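Lysine/ornithine decarboxylase (Selenomonas ruminantium, PDB 5GJO) decarboxylates both L-lysine and L-ornithine, giving cadaverine and putrescine, with pyridoxal 5'-phosphate as cofactor. Local coordinates at residues A[61-64]-A[65-68]; A[84-88]-A[89-93]; A[179-182]-A[183-187]; A[238-241]-A[242-246]. The protein carries 2 engineered substitutions. All blocks are in the same frame, centred on the assembly; numbering follows the deposited sequence.

Contact 1 of 4, residues A[61-64]-A[65-68]; sequences SLLA and GLGS
Backbone bonds from G65 to S68 back onto S61 to A64 close the end of helix 57-65. Two still follow the helical pattern: G65 N donates to S61 O, and L66 N reaches L62 O at 2.9 Å, lying in the carbonyl plane of L62 although the bond is bent at its hydrogen (136°). A weak second bond runs from L66 N to L63 O. Beyond this the pattern changes. S68 N donates to L63 O at 3.0 Å in a fairly straight bond, while G67 N donates to A64 O at 3.0 Å from well above the carbonyl plane. One water lies within hydrogen-bonding distance of both A64 O and S68 O, 2.8 Å from the latter, and joins the last turn to the departing chain.

The apolar contacts lie on the side facing helix 28-41. L62 swings CG opposite its backbone N (chi1 164°), which brings it to 4.1 Å from CD1 of L66; the two side chains meet at a slant. The same CD1 methyl of L66 lies 4.3 Å from CD2 of L63, and L66 CG rests over L62 O. At the exit, CB of S68 packs on CB of L63 at 3.8 Å. V31 and Y35 of helix 28-41 cover L62 and L63, respectively, and Y49 of strand 45-50 touches both L63 and S68.

G67 has positive phi (95°), and the paired bonds from G67 N and S68 N form a Schellman motif, which here turns the chain from helix 57-65 toward strand 69-72 of the cofactor-binding barrel.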
loop_
_atom_site.group_PDB
_atom_site.type_symbol
_atom_site.label_atom_id
_atom_site.label_comp_id
_atom_site.label_asym_id
_atom_site.label_seq_id
_atom_site.Cartn_x
_atom_site.Cartn_y
_atom_site.Cartn_z
ATOM N N SER A 61 -18.738 -15.521 -2.655
ATOM C CA SER A 61 -19.643 -16.650 -2.738
ATOM C C SER A 61 -21.062 -16.247 -2.489
ATOM O O SER A 61 -22.001 -16.792 -3.131
ATOM C CB SER A 61 -19.159 -17.781 -1.762
ATOM O OG SER A 61 -17.865 -18.215 -2.086
ATOM N N LEU A 62 -21.303 -15.381 -1.489
ATOM C CA LEU A 62 -22.599 -14.861 -1.267
ATOM C C LEU A 62 -23.204 -14.234 -2.561
ATOM O O LEU A 62 -24.380 -14.532 -3.010
ATOM C CB LEU A 62 -22.590 -13.851 -0.086
ATOM C CG LEU A 62 -23.833 -12.963 -0.023
ATOM C CD1 LEU A 62 -24.970 -13.861 0.492
ATOM C CD2 LEU A 62 -23.690 -11.752 0.885
ATOM N N LEU A 63 -22.445 -13.289 -3.134
ATOM C CA LEU A 63 -22.868 -12.633 -4.309
ATOM C C LEU A 63 -23.108 -13.579 -5.494
ATOM O O LEU A 63 -24.141 -13.384 -6.175
ATOM C CB LEU A 63 -21.887 -11.490 -4.750
ATOM C CG LEU A 63 -21.929 -10.298 -3.765
ATOM C CD1 LEU A 63 -20.702 -9.416 -3.965
ATOM C CD2 LEU A 63 -23.193 -9.497 -3.948
ATOM N N ALA A 64 -22.205 -14.553 -5.712
ATOM C CA ALA A 64 -22.416 -15.553 -6.759
ATOM C C ALA A 64 -23.795 -16.265 -6.551
ATOM O O ALA A 64 -24.595 -16.428 -7.477
ATOM C CB ALA A 64 -21.297 -16.531 -6.829
ATOM N N GLY A 65 -24.094 -16.579 -5.306
ATOM C CA GLY A 65 -25.310 -17.301 -4.974
ATOM C C GLY A 65 -26.520 -16.463 -5.091
ATOM O O GLY A 65 -27.636 -17.011 -5.246
ATOM N N LEU A 66 -26.404 -15.132 -5.038
ATOM C CA LEU A 66 -27.481 -14.278 -5.328
ATOM C C LEU A 66 -27.702 -14.013 -6.849
ATOM O O LEU A 66 -28.638 -13.364 -7.189
ATOM C CB LEU A 66 -27.359 -12.911 -4.632
ATOM C CG LEU A 66 -27.321 -12.893 -3.100
ATOM C CD1 LEU A 66 -26.722 -11.593 -2.602
ATOM C CD2 LEU A 66 -28.692 -13.178 -2.456
ATOM N N GLY A 67 -26.871 -14.560 -7.693
ATOM C CA GLY A 67 -26.972 -14.352 -9.114
ATOM C C GLY A 67 -26.084 -13.231 -9.655
ATOM O O GLY A 67 -26.216 -12.866 -10.831
ATOM N N SER A 68 -25.165 -12.686 -8.863
ATOM C CA SER A 68 -24.341 -11.561 -9.350
ATOM C C SER A 68 -23.393 -12.069 -10.371
ATOM O O SER A 68 -22.885 -13.189 -10.252
ATOM C CB SER A 68 -23.545 -10.973 -8.168
ATOM O OG SER A 68 -22.803 -9.791 -8.547
HETATM O O HOH W 1 -23.647 -15.859 -10.436
#

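Contact 2 of 4, residues A[84-88]-A[89-93]; sequences LGVDG and SQMIY
G88 and S89 form the bend between D87 and M91, and the backbone bonds on this bend set its shape. M91 N donates to G88 O at 3.1 Å from well above the carbonyl plane, and Q90 N does likewise to D87 O at 3.0 Å, so consecutive i to i+3 bonds wind a short 3-10 turn. A water gives one hydrogen to G88 O and the other to M91 O, bridging the turn to the first residue of the strand.

S89 meets the carboxylate of D87 twice. Its OG donates to D87 OD2 at 2.7 Å on the lone pair facing away from the other oxygen, while S89 N approaches the same OD2 at 3.0 Å from above the carboxylate plane. The bond from S89 N to the D87 side chain makes an Asx turn at the start of the 3-10 turn, in the loop leading from helix 75-83 into strand 91-93 of the TIM-barrel domain. S89 OG in turn accepts NE2 of Q90 in a nearly straight bond (173°), the oxygen lying in the amide plane.

M91 reaches back toward V86. With chi2 and chi3 extended (177° and -161°), its CE methyl comes to 3.6 Å from V86 O and 4.1 Å from V86 CG1. That same CG1 branch touches Q90 CB at 3.9 Å, the V86 and Q90 side chains crossing nearly at right angles. M78 and L81 of helix 75-83 also pack on M91.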
loop_
_atom_site.group_PDB
_atom_site.type_symbol
_atom_site.label_atom_id
_atom_site.label_comp_id
_atom_site.label_asym_id
_atom_site.label_seq_id
_atom_site.Cartn_x
_atom_site.Cartn_y
_atom_site.Cartn_z
ATOM N N LEU A 84 -13.521 -20.424 -6.316
ATOM C CA LEU A 84 -14.840 -20.419 -5.694
ATOM C C LEU A 84 -15.963 -20.955 -6.574
ATOM O O LEU A 84 -17.135 -20.919 -6.182
ATOM C CB LEU A 84 -15.171 -18.978 -5.229
ATOM C CG LEU A 84 -14.180 -18.419 -4.248
ATOM C CD1 LEU A 84 -14.516 -16.940 -3.979
ATOM C CD2 LEU A 84 -14.307 -19.162 -2.910
ATOM N N GLY A 85 -15.634 -21.504 -7.754
ATOM C CA GLY A 85 -16.590 -22.175 -8.588
ATOM C C GLY A 85 -17.355 -21.301 -9.553
ATOM O O GLY A 85 -18.400 -21.707 -10.081
ATOM N N VAL A 86 -16.823 -20.083 -9.862
ATOM C CA VAL A 86 -17.567 -19.189 -10.707
ATOM C C VAL A 86 -17.012 -19.435 -12.089
ATOM O O VAL A 86 -15.782 -19.483 -12.248
ATOM C CB VAL A 86 -17.327 -17.709 -10.255
ATOM C CG1 VAL A 86 -17.905 -16.736 -11.263
ATOM C CG2 VAL A 86 -17.833 -17.513 -8.810
ATOM N N ASP A 87 -17.931 -19.584 -13.041
ATOM C CA ASP A 87 -17.633 -19.805 -14.452
ATOM C C ASP A 87 -17.156 -18.495 -15.115
ATOM O O ASP A 87 -17.676 -17.429 -14.791
ATOM C CB ASP A 87 -18.907 -20.263 -15.201
ATOM C CG ASP A 87 -18.574 -20.845 -16.615
ATOM O OD1 ASP A 87 -17.891 -21.912 -16.654
ATOM O OD2 ASP A 87 -18.940 -20.239 -17.673
ATOM N N GLY A 88 -16.266 -18.603 -16.063
ATOM C CA GLY A 88 -15.858 -17.431 -16.877
ATOM C C GLY A 88 -16.927 -16.676 -17.573
ATOM O O GLY A 88 -16.801 -15.445 -17.837
ATOM N N SER A 89 -18.014 -17.351 -17.913
ATOM C CA SER A 89 -19.184 -16.721 -18.441
ATOM C C SER A 89 -19.837 -15.647 -17.555
ATOM O O SER A 89 -20.598 -14.848 -18.050
ATOM C CB SER A 89 -20.283 -17.778 -18.776
ATOM O OG SER A 89 -20.829 -18.296 -17.555
ATOM N N GLN A 90 -19.533 -15.653 -16.256
ATOM C CA GLN A 90 -20.108 -14.686 -15.305
ATOM C C GLN A 90 -19.119 -13.510 -15.117
ATOM O O GLN A 90 -19.411 -12.647 -14.277
ATOM C CB GLN A 90 -20.313 -15.301 -13.952
ATOM C CG GLN A 90 -21.244 -16.499 -13.957
ATOM C CD GLN A 90 -22.579 -16.202 -14.490
ATOM O OE1 GLN A 90 -23.357 -15.545 -13.838
ATOM N NE2 GLN A 90 -22.838 -16.611 -15.759
ATOM N N MET A 91 -18.040 -13.442 -15.879
ATOM C CA MET A 91 -17.053 -12.403 -15.666
ATOM C C MET A 91 -16.940 -11.427 -16.828
ATOM O O MET A 91 -17.159 -11.785 -17.957
ATOM C CB MET A 91 -15.690 -13.013 -15.394
ATOM C CG MET A 91 -15.650 -14.079 -14.297
ATOM S SD MET A 91 -14.009 -14.786 -14.119
ATOM C CE MET A 91 -14.328 -16.318 -13.264
ATOM N N ILE A 92 -16.618 -10.188 -16.508
ATOM C CA ILE A 92 -16.121 -9.219 -17.488
ATOM C C ILE A 92 -14.729 -8.817 -17.097
ATOM O O ILE A 92 -14.462 -8.467 -15.953
ATOM C CB ILE A 92 -17.042 -8.007 -17.672
ATOM C CG1 ILE A 92 -16.509 -7.147 -18.842
ATOM C CG2 ILE A 92 -17.247 -7.213 -16.443
ATOM C CD1 ILE A 92 -17.417 -6.010 -19.244
ATOM N N TYR A 93 -13.791 -8.944 -18.019
ATOM C CA TYR A 93 -12.433 -8.489 -17.761
ATOM C C TYR A 93 -12.407 -7.028 -18.215
ATOM O O TYR A 93 -12.138 -6.725 -19.362
ATOM C CB TYR A 93 -11.430 -9.380 -18.502
ATOM C CG TYR A 93 -9.950 -9.146 -18.271
ATOM C CD1 TYR A 93 -9.484 -8.331 -17.262
ATOM C CD2 TYR A 93 -9.020 -9.761 -19.070
ATOM C CE1 TYR A 93 -8.134 -8.134 -17.071
ATOM C CE2 TYR A 93 -7.675 -9.562 -18.902
ATOM C CZ TYR A 93 -7.231 -8.751 -17.895
ATOM O OH TYR A 93 -5.900 -8.586 -17.737
HETATM O O HOH W 2 -17.157 -13.819 -19.984
#

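Contact 3 of 4, residues A[179-182]-A[183-187]; sequences FHVG and SQSLS. With PLP (pyridoxal-5'-phosphate), chain H; SO4 (sulfate ion), chain C.
V181 and S185 face one another across the bend, CG2 of V181 lying 3.8 Å from CB of S185, while H180 and S183 are turned to the cofactor. The imidazole of H180 is gripped at both nitrogens: G182 N donates to ND1 near the ring plane at 3.0 Å, and NE2 donates to the ester oxygen O4P of PLP at 3.1 Å in a straight bond (162°). CD2 lies 3.6 Å from C3 and C4 of the pyridine ring.

S183 carries OG opposite its backbone N (chi1 -160°), aiming it at the phosphate, where it donates to PLP O2P at 2.6 Å; R259 also bonds this hydroxyl. S185 OG donates to S187 O at 3.0 Å, on a lone pair, and is also hydrogen-bonded to N142. S187 OG caps A190 N at the start of helix 189-207 and meets a sulfate, probably from the crystallisation liquor, at O4.

With ND1 accepting from the G182 N-H, NE2 is left as the donor to the phosphate ester, and the two bonds together fix which way round the ring sits. H180 and S183 thereby hold two different oxygens of the cofactor's phosphate group.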
loop_
_atom_site.group_PDB
_atom_site.type_symbol
_atom_site.label_atom_id
_atom_site.label_comp_id
_atom_site.label_asym_id
_atom_site.label_seq_id
_atom_site.Cartn_x
_atom_site.Cartn_y
_atom_site.Cartn_z
ATOM N N PHE A 179 -18.944 2.888 -19.809
ATOM C CA PHE A 179 -18.398 4.095 -19.257
ATOM C C PHE A 179 -18.314 3.936 -17.714
ATOM O O PHE A 179 -18.975 3.037 -17.118
ATOM C CB PHE A 179 -19.147 5.370 -19.629
ATOM C CG PHE A 179 -20.589 5.384 -19.236
ATOM C CD1 PHE A 179 -20.980 5.715 -17.962
ATOM C CD2 PHE A 179 -21.550 5.068 -20.115
ATOM C CE1 PHE A 179 -22.292 5.753 -17.580
ATOM C CE2 PHE A 179 -22.882 5.079 -19.763
ATOM C CZ PHE A 179 -23.275 5.449 -18.490
ATOM N N HIS A 180 -17.423 4.752 -17.135
ATOM C CA HIS A 180 -17.386 4.842 -15.638
ATOM C C HIS A 180 -17.290 6.344 -15.371
ATOM O O HIS A 180 -16.374 7.015 -15.876
ATOM C CB HIS A 180 -16.253 4.078 -15.060
ATOM C CG HIS A 180 -16.407 3.789 -13.606
ATOM N ND1 HIS A 180 -16.721 4.779 -12.713
ATOM C CD2 HIS A 180 -16.289 2.651 -12.885
ATOM C CE1 HIS A 180 -16.738 4.288 -11.477
ATOM N NE2 HIS A 180 -16.488 2.996 -11.548
ATOM N N VAL A 181 -18.226 6.824 -14.599
ATOM C CA VAL A 181 -18.298 8.270 -14.330
ATOM C C VAL A 181 -17.200 8.774 -13.358
ATOM O O VAL A 181 -16.942 9.997 -13.241
ATOM C CB VAL A 181 -19.674 8.730 -13.840
ATOM C CG1 VAL A 181 -20.779 8.463 -14.830
ATOM C CG2 VAL A 181 -20.012 8.223 -12.462
ATOM N N GLY A 182 -16.584 7.817 -12.682
ATOM C CA GLY A 182 -15.598 8.069 -11.650
ATOM C C GLY A 182 -16.054 7.538 -10.296
ATOM O O GLY A 182 -17.207 7.286 -10.112
ATOM N N SER A 183 -15.107 7.324 -9.392
ATOM C CA SER A 183 -15.427 6.750 -8.089
ATOM C C SER A 183 -15.924 7.770 -7.070
ATOM O O SER A 183 -15.505 8.899 -7.069
ATOM C CB SER A 183 -14.281 5.920 -7.519
ATOM O OG SER A 183 -14.741 5.028 -6.538
ATOM N N GLN A 184 -16.819 7.322 -6.199
ATOM C CA GLN A 184 -17.446 8.191 -5.237
ATOM C C GLN A 184 -18.060 9.383 -5.940
ATOM O O GLN A 184 -17.646 10.481 -5.745
ATOM C CB GLN A 184 -16.495 8.624 -4.121
ATOM C CG GLN A 184 -17.174 9.434 -3.032
ATOM C CD GLN A 184 -17.984 8.590 -2.054
ATOM O OE1 GLN A 184 -18.180 7.419 -2.254
ATOM N NE2 GLN A 184 -18.462 9.225 -0.993
ATOM N N SER A 185 -19.000 9.111 -6.832
ATOM C CA SER A 185 -19.667 10.154 -7.559
ATOM C C SER A 185 -20.823 10.703 -6.738
ATOM O O SER A 185 -21.676 9.969 -6.302
ATOM C CB SER A 185 -20.196 9.621 -8.888
ATOM O OG SER A 185 -20.952 10.584 -9.535
ATOM N N LEU A 186 -20.815 12.004 -6.533
ATOM C CA LEU A 186 -21.929 12.680 -5.895
ATOM C C LEU A 186 -22.852 13.288 -6.950
ATOM O O LEU A 186 -23.768 13.971 -6.614
ATOM C CB LEU A 186 -21.442 13.724 -4.884
ATOM C CG LEU A 186 -20.400 13.220 -3.874
ATOM C CD1 LEU A 186 -19.948 14.281 -2.893
ATOM C CD2 LEU A 186 -20.938 12.025 -3.126
ATOM N N SER A 187 -22.585 13.005 -8.221
ATOM C CA SER A 187 -23.417 13.461 -9.340
ATOM C C SER A 187 -24.272 12.363 -9.899
ATOM O O SER A 187 -23.798 11.288 -10.162
ATOM C CB SER A 187 -22.546 14.051 -10.489
ATOM O OG SER A 187 -23.360 14.399 -11.621
HETATM N N1 PLP H . -15.656 -1.146 -12.637
HETATM C C2 PLP H . -14.514 -0.611 -13.133
HETATM C C2A PLP H . -14.090 -0.924 -14.544
HETATM C C3 PLP H . -13.680 0.281 -12.289
HETATM O O3 PLP H . -12.528 0.830 -12.766
HETATM C C4 PLP H . -14.147 0.552 -10.911
HETATM C C4A PLP H . -13.384 1.427 -9.995
HETATM O O4A PLP H . -12.188 1.596 -10.167
HETATM C C5 PLP H . -15.414 -0.095 -10.490
HETATM C C6 PLP H . -16.096 -0.911 -11.388
HETATM C C5A PLP H . -15.958 0.131 -9.098
HETATM O O4P PLP H . -16.037 1.531 -8.841
HETATM P P PLP H . -16.794 2.080 -7.530
HETATM O O1P PLP H . -18.222 1.628 -7.719
HETATM O O2P PLP H . -16.599 3.575 -7.595
HETATM O O3P PLP H . -16.074 1.406 -6.385
HETATM S S SO4 C . -25.709 16.660 -10.106
HETATM O O1 SO4 C . -26.430 15.353 -10.195
HETATM O O2 SO4 C . -26.604 17.745 -10.486
HETATM O O3 SO4 C . -25.418 16.757 -8.646
HETATM O O4 SO4 C . -24.438 16.697 -10.877
#

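Contact 4 of 4, residues A[238-241]-A[242-246]; sequences EAIN and KQIDR
I244 packs back on I240 one helical turn earlier, and its side chain can be followed outward. CB stands 3.5 Å from N241 O. CG1 lies opposite the carbonyl carbon (chi1 -67°) and passes over I240 O at 3.3 Å. The terminal CD1 then closes on CG2 of I240 at 3.9 Å, the two isoleucines slanting across each other. Under them the backbone runs as a regular alpha-helix: I244 N donates to I240 O in the carbonyl plane, and K242 N and Q243 N bond to E238 O and A239 O.

N241 and D245 form a second pair one turn apart. D245 N donates to N241 O at 2.8 Å, nearly along the C=O axis. Their side chains run alongside and point the same way, the amide and carboxylate planes turned 69° apart. ND2 of N241 and OD2 of D245 remain 4.0 Å from each other and are joined through a water, which accepts from ND2 and donates to OD2 at 2.7 Å. R44 holds the remaining polar atoms: its backbone N is hydrogen-bonded to N241 OD1, and its guanidinium forms a salt bridge with D245 OD1. A third pair lies within 242-246, where R246 NH1 donates to Q243 OE1 at 2.9 Å, edge-on in the guanidinium plane.

Helix 233-247 is the crossover helix of the beta-alpha-beta unit linking parallel strands 214-216 and 252-255. I240, Q243 and I244 face helix 189-207, with Y191 against I240 and L195 against Q243 and I244, while N241 and D245 face the loop around R44.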
loop_
_atom_site.group_PDB
_atom_site.type_symbol
_atom_site.label_atom_id
_atom_site.label_comp_id
_atom_site.label_asym_id
_atom_site.label_seq_id
_atom_site.Cartn_x
_atom_site.Cartn_y
_atom_site.Cartn_z
ATOM N N GLU A 238 -32.838 5.469 -8.713
ATOM C CA GLU A 238 -34.096 5.528 -9.429
ATOM C C GLU A 238 -33.978 6.424 -10.665
ATOM O O GLU A 238 -34.544 6.130 -11.676
ATOM C CB GLU A 238 -35.227 6.026 -8.538
ATOM C CG GLU A 238 -35.573 5.125 -7.373
ATOM C CD GLU A 238 -36.581 4.051 -7.720
ATOM O OE1 GLU A 238 -37.115 4.080 -8.839
ATOM O OE2 GLU A 238 -36.822 3.169 -6.878
ATOM N N ALA A 239 -33.263 7.532 -10.532
ATOM C CA ALA A 239 -33.059 8.512 -11.642
ATOM C C ALA A 239 -32.214 7.884 -12.729
ATOM O O ALA A 239 -32.533 8.043 -13.929
ATOM C CB ALA A 239 -32.411 9.769 -11.139
ATOM N N ILE A 240 -31.211 7.119 -12.363
ATOM C CA ILE A 240 -30.432 6.362 -13.373
ATOM C C ILE A 240 -31.356 5.355 -14.079
ATOM O O ILE A 240 -31.381 5.221 -15.340
ATOM C CB ILE A 240 -29.211 5.759 -12.761
ATOM C CG1 ILE A 240 -28.229 6.812 -12.263
ATOM C CG2 ILE A 240 -28.462 4.850 -13.697
ATOM C CD1 ILE A 240 -27.181 6.293 -11.298
ATOM N N ASN A 241 -32.121 4.585 -13.282
ATOM C CA ASN A 241 -33.008 3.562 -13.840
ATOM C C ASN A 241 -34.029 4.211 -14.802
ATOM O O ASN A 241 -34.252 3.647 -15.909
ATOM C CB ASN A 241 -33.733 2.794 -12.733
ATOM C CG ASN A 241 -34.284 1.513 -13.210
ATOM O OD1 ASN A 241 -33.589 0.546 -13.465
ATOM N ND2 ASN A 241 -35.605 1.507 -13.366
ATOM N N LYS A 242 -34.541 5.379 -14.414
ATOM C CA LYS A 242 -35.574 6.105 -15.191
ATOM C C LYS A 242 -34.964 6.459 -16.570
ATOM O O LYS A 242 -35.627 6.289 -17.651
ATOM C CB LYS A 242 -36.105 7.318 -14.457
ATOM C CG LYS A 242 -37.241 8.029 -15.178
ATOM C CD LYS A 242 -37.575 9.361 -14.585
ATOM C CE LYS A 242 -38.875 9.868 -15.174
ATOM N NZ LYS A 242 -39.327 11.105 -14.460
ATOM N N GLN A 243 -33.714 6.886 -16.570
ATOM C CA GLN A 243 -33.073 7.303 -17.792
ATOM C C GLN A 243 -32.732 6.096 -18.642
ATOM O O GLN A 243 -32.768 6.138 -19.905
ATOM C CB GLN A 243 -31.824 8.141 -17.490
ATOM C CG GLN A 243 -31.109 8.708 -18.724
ATOM C CD GLN A 243 -31.650 10.057 -19.139
ATOM O OE1 GLN A 243 -32.831 10.303 -19.052
ATOM N NE2 GLN A 243 -30.772 10.972 -19.481
ATOM N N ILE A 244 -32.438 4.956 -18.025
ATOM C CA ILE A 244 -32.222 3.758 -18.791
ATOM C C ILE A 244 -33.536 3.246 -19.414
ATOM O O ILE A 244 -33.538 2.828 -20.566
ATOM C CB ILE A 244 -31.601 2.617 -17.936
ATOM C CG1 ILE A 244 -30.160 2.967 -17.487
ATOM C CG2 ILE A 244 -31.574 1.290 -18.678
ATOM C CD1 ILE A 244 -29.718 2.191 -16.311
ATOM N N ASP A 245 -34.625 3.283 -18.662
ATOM C CA ASP A 245 -35.923 2.892 -19.278
ATOM C C ASP A 245 -36.303 3.814 -20.464
ATOM O O ASP A 245 -36.869 3.345 -21.463
ATOM C CB ASP A 245 -37.030 2.825 -18.273
ATOM C CG ASP A 245 -37.248 1.425 -17.711
ATOM O OD1 ASP A 245 -36.856 0.424 -18.359
ATOM O OD2 ASP A 245 -37.895 1.365 -16.613
ATOM N N ARG A 246 -36.046 5.099 -20.306
ATOM C CA ARG A 246 -36.351 6.133 -21.267
ATOM C C ARG A 246 -35.610 5.934 -22.535
ATOM O O ARG A 246 -36.206 5.986 -23.630
ATOM C CB ARG A 246 -36.033 7.483 -20.690
ATOM C CG ARG A 246 -36.231 8.650 -21.647
ATOM C CD ARG A 246 -35.456 9.835 -21.156
ATOM N NE ARG A 246 -35.688 11.034 -21.969
ATOM C CZ ARG A 246 -35.033 12.157 -21.814
ATOM N NH1 ARG A 246 -34.024 12.247 -20.908
ATOM N NH2 ARG A 246 -35.412 13.227 -22.514
HETATM O O HOH W 3 -37.551 -0.400 -14.635
#

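How the contacts relate
All four contacts lie in the pyridoxal-binding barrel domain and follow one another along the chain. Contacts 1 and 2 are neighbours, centres 11 Å apart: S61 OG packs on L84 CD2 at 3.8 Å and A64 CB on V86 CG2 at 4.1 Å, so two successive helix ends lean together. Contacts 3 and 4 have centres 16 Å apart and nearest atoms about 6 Å apart without touching; helix 189-207, which contact 3 leads into, packs on both. Only contact 3 meets PLP directly. The side chains of S68, M91 and I240 stay about 11, 12 and 11 Å from the cofactor, so contacts 1, 2 and 4 lie in the barrel wall away from the cofactor, not in its pocket.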